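Local atomic coordinates of probable acetyltransferase (Thermus thermophilus, PDB entry 3EXN), a protein that binds acetyl coenzyme A and, as a member of the GCN5-related N-acetyltransferase family, probably transfers its acetyl group to an acceptor that is not identified. Residues Thr11-Val17 and Ala64-Leu69. Residues are numbered along the deposited sequence; the frame is centred on the assembly and turned at random.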
ATOM      1  N   THR A  11       5.323   4.056  17.054  1.00  7.01           N
ATOM      2  CA  THR A  11       4.760   2.769  16.644  1.00  6.37           C
ATOM      3  C   THR A  11       3.561   3.051  15.741  1.00  6.78           C
ATOM      4  O   THR A  11       2.675   3.808  16.095  1.00  4.72           O
ATOM      5  CB  THR A  11       4.297   1.916  17.868  1.00  6.71           C
ATOM      6  OG1 THR A  11       5.445   1.625  18.717  1.00  8.96           O
ATOM      7  CG2 THR A  11       3.697   0.589  17.403  1.00  7.95           C
ATOM      8  N   LEU A  12       3.550   2.413  14.579  1.00  7.10           N
ATOM      9  CA  LEU A  12       2.563   2.676  13.547  1.00  8.10           C
ATOM     10  C   LEU A  12       1.533   1.588  13.710  1.00  8.08           C
ATOM     11  O   LEU A  12       1.900   0.408  13.676  1.00 11.10           O
ATOM     12  CB  LEU A  12       3.263   2.594  12.162  1.00  7.60           C
ATOM     13  CG  LEU A  12       2.587   3.082  10.914  1.00  5.99           C
ATOM     14  CD1 LEU A  12       2.388   4.616  10.895  1.00  4.24           C
ATOM     15  CD2 LEU A  12       3.391   2.547   9.746  1.00  3.92           C
ATOM     16  N   ASP A  13       0.267   1.971  13.844  1.00  8.34           N
ATOM     17  CA  ASP A  13      -0.850   1.017  13.921  1.00  8.29           C
ATOM     18  C   ASP A  13      -1.533   0.749  12.575  1.00  6.95           C
ATOM     19  O   ASP A  13      -1.805   1.675  11.797  1.00  7.09           O
ATOM     20  CB  ASP A  13      -1.877   1.494  14.907  1.00  8.69           C
ATOM     21  CG  ASP A  13      -1.299   1.644  16.321  1.00 10.57           C
ATOM     22  OD1 ASP A  13      -0.428   0.819  16.708  1.00 12.86           O
ATOM     23  OD2 ASP A  13      -1.722   2.578  17.033  1.00 13.88           O
ATOM     24  N   LEU A  14      -1.839  -0.517  12.332  1.00  6.06           N
ATOM     25  CA  LEU A  14      -2.450  -0.918  11.067  1.00  5.92           C
ATOM     26  C   LEU A  14      -3.910  -1.230  11.397  1.00  5.85           C
ATOM     27  O   LEU A  14      -4.179  -2.288  11.978  1.00  6.08           O
ATOM     28  CB  LEU A  14      -1.723  -2.162  10.519  1.00  4.68           C
ATOM     29  CG  LEU A  14      -0.492  -1.939   9.628  1.00  5.45           C
ATOM     30  CD1 LEU A  14       0.644  -1.171  10.327  1.00  3.52           C
ATOM     31  CD2 LEU A  14       0.015  -3.239   9.139  1.00  7.47           C
ATOM     32  N   ALA A  15      -4.792  -0.265  11.074  1.00  5.76           N
ATOM     33  CA  ALA A  15      -6.244  -0.324  11.319  1.00  6.36           C
ATOM     34  C   ALA A  15      -6.962  -0.846  10.057  1.00  5.67           C
ATOM     35  O   ALA A  15      -6.975  -0.192   9.029  1.00  4.04           O
ATOM     36  CB  ALA A  15      -6.796   1.088  11.686  1.00  6.50           C
ATOM     37  N   PRO A  16      -7.608  -1.995  10.148  1.00  6.09           N
ATOM     38  CA  PRO A  16      -8.400  -2.422   8.990  1.00  6.44           C
ATOM     39  C   PRO A  16      -9.399  -1.384   8.517  1.00  6.13           C
ATOM     40  O   PRO A  16     -10.099  -0.747   9.352  1.00  5.02           O
ATOM     41  CB  PRO A  16      -9.124  -3.666   9.503  1.00  6.93           C
ATOM     42  CG  PRO A  16      -8.245  -4.181  10.540  1.00  9.31           C
ATOM     43  CD  PRO A  16      -7.746  -2.951  11.258  1.00  7.98           C
ATOM     44  N   VAL A  17      -9.433  -1.178   7.188  1.00  5.25           N
ATOM     45  CA  VAL A  17     -10.246  -0.134   6.556  1.00  5.76           C
ATOM     46  C   VAL A  17     -11.686  -0.658   6.319  1.00  6.27           C
ATOM     47  O   VAL A  17     -11.893  -1.841   6.018  1.00  5.58           O
ATOM     48  CB  VAL A  17      -9.582   0.384   5.252  1.00  6.27           C
ATOM     49  CG1 VAL A  17      -9.860  -0.557   4.089  1.00  5.47           C
ATOM     50  CG2 VAL A  17     -10.004   1.837   4.916  1.00  7.03           C
ATOM     51  N   ALA A  64      -6.511  -4.580   3.648  1.00  4.09           N
ATOM     52  CA  ALA A  64      -6.262  -3.157   3.481  1.00  4.14           C
ATOM     53  C   ALA A  64      -6.393  -2.432   4.812  1.00  4.30           C
ATOM     54  O   ALA A  64      -7.296  -2.762   5.615  1.00  3.87           O
ATOM     55  CB  ALA A  64      -7.231  -2.533   2.407  1.00  4.51           C
ATOM     56  N   PHE A  65      -5.497  -1.459   5.022  1.00  4.14           N
ATOM     57  CA  PHE A  65      -5.346  -0.779   6.314  1.00  3.90           C
ATOM     58  C   PHE A  65      -5.126   0.701   6.146  1.00  4.18           C
ATOM     59  O   PHE A  65      -4.306   1.128   5.305  1.00  4.82           O
ATOM     60  CB  PHE A  65      -4.118  -1.324   7.052  1.00  5.18           C
ATOM     61  CG  PHE A  65      -4.099  -2.798   7.178  1.00  5.83           C
ATOM     62  CD1 PHE A  65      -4.648  -3.436   8.307  1.00  5.59           C
ATOM     63  CD2 PHE A  65      -3.544  -3.562   6.156  1.00  2.94           C
ATOM     64  CE1 PHE A  65      -4.625  -4.834   8.416  1.00  6.13           C
ATOM     65  CE2 PHE A  65      -3.523  -4.957   6.253  1.00  5.51           C
ATOM     66  CZ  PHE A  65      -4.094  -5.591   7.376  1.00  4.11           C
ATOM     67  N   LEU A  66      -5.804   1.506   6.969  1.00  3.56           N
ATOM     68  CA  LEU A  66      -5.294   2.830   7.266  1.00  3.92           C
ATOM     69  C   LEU A  66      -4.112   2.748   8.259  1.00  5.01           C
ATOM     70  O   LEU A  66      -4.139   1.949   9.203  1.00  8.36           O
ATOM     71  CB  LEU A  66      -6.396   3.714   7.837  1.00  3.71           C
ATOM     72  CG  LEU A  66      -7.176   4.566   6.858  1.00  5.38           C
ATOM     73  CD1 LEU A  66      -8.298   5.205   7.673  1.00  5.02           C
ATOM     74  CD2 LEU A  66      -6.337   5.668   6.148  1.00  6.82           C
ATOM     75  N   LEU A  67      -3.088   3.556   8.034  1.00  6.00           N
ATOM     76  CA  LEU A  67      -1.862   3.596   8.866  1.00  5.43           C
ATOM     77  C   LEU A  67      -1.932   4.777   9.787  1.00  6.54           C
ATOM     78  O   LEU A  67      -2.135   5.907   9.339  1.00  6.51           O
ATOM     79  CB  LEU A  67      -0.603   3.591   7.983  1.00  5.41           C
ATOM     80  CG  LEU A  67      -0.513   2.505   6.913  1.00  3.80           C
ATOM     81  CD1 LEU A  67       0.787   2.641   6.102  1.00  7.84           C
ATOM     82  CD2 LEU A  67      -0.615   1.113   7.498  1.00  5.13           C
ATOM     83  N   PHE A  68      -1.872   4.500  11.097  1.00  6.26           N
ATOM     84  CA  PHE A  68      -2.122   5.528  12.101  1.00  6.20           C
ATOM     85  C   PHE A  68      -0.902   5.764  12.956  1.00  5.35           C
ATOM     86  O   PHE A  68      -0.256   4.833  13.402  1.00  5.89           O
ATOM     87  CB  PHE A  68      -3.311   5.175  13.018  1.00  6.49           C
ATOM     88  CG  PHE A  68      -4.679   5.510  12.426  1.00  7.61           C
ATOM     89  CD1 PHE A  68      -5.221   6.795  12.511  1.00  7.93           C
ATOM     90  CD2 PHE A  68      -5.435   4.510  11.823  1.00  9.22           C
ATOM     91  CE1 PHE A  68      -6.490   7.094  11.976  1.00  7.07           C
ATOM     92  CE2 PHE A  68      -6.752   4.781  11.301  1.00  8.55           C
ATOM     93  CZ  PHE A  68      -7.261   6.066  11.351  1.00 10.27           C
ATOM     94  N   LEU A  69      -0.641   7.026  13.227  1.00  5.55           N
ATOM     95  CA  LEU A  69       0.238   7.388  14.377  1.00  5.82           C
ATOM     96  C   LEU A  69      -0.679   8.047  15.399  1.00  7.13           C
ATOM     97  O   LEU A  69      -1.077   9.212  15.241  1.00  6.98           O
ATOM     98  CB  LEU A  69       1.369   8.315  13.949  1.00  6.18           C
ATOM     99  CG  LEU A  69       2.545   7.701  13.176  1.00  6.11           C
ATOM    100  CD1 LEU A  69       3.511   8.780  12.733  1.00  8.66           C
ATOM    101  CD2 LEU A  69       3.272   6.591  13.950  1.00  6.14           C
TER
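F68 pairs with D13 through two backbone hydrogen bonds, D13 N to F68 O and F68 N to D13 O, both 2.9 Å. The F68 side chain lies on the same sheet face as A15 and L66. With CG beside the backbone N (chi1 -82°), the ring runs along the strand toward A15 and meets A15 CB at its edge, F68 CD2 at 3.7 Å. L24 of helix 22-30 also touches F68. A15 N bonds to L66 O, and L66 N weakly to A15 O. F65 points away from strand 13-16, yet its ring stays close to it. F65 CD1 lies 3.9 Å from L14 CB, and F65 CE1 comes near P16 CG. P16 and F65 form a non-hydrogen-bonded pair, where proline costs no bond to strand 62-69. V17 N donates a hydrogen bond to A64 O, 3.1 Å. V17 CG1 packs on A64 CB at 3.7 Å. On the face opposite F68 and A15, L14 and L67 lie side by side, L14 CG to L67 CD2 3.7 Å. L67 also touches A109 of helix 105-115 and lies near L94 and I96, which bind acetyl-CoA. Strand 13-16 is an outermost strand of the GNAT sheet, antiparallel to 62-69. Five backbone hydrogen bonds set its register; side chains meet through apolar contacts alone.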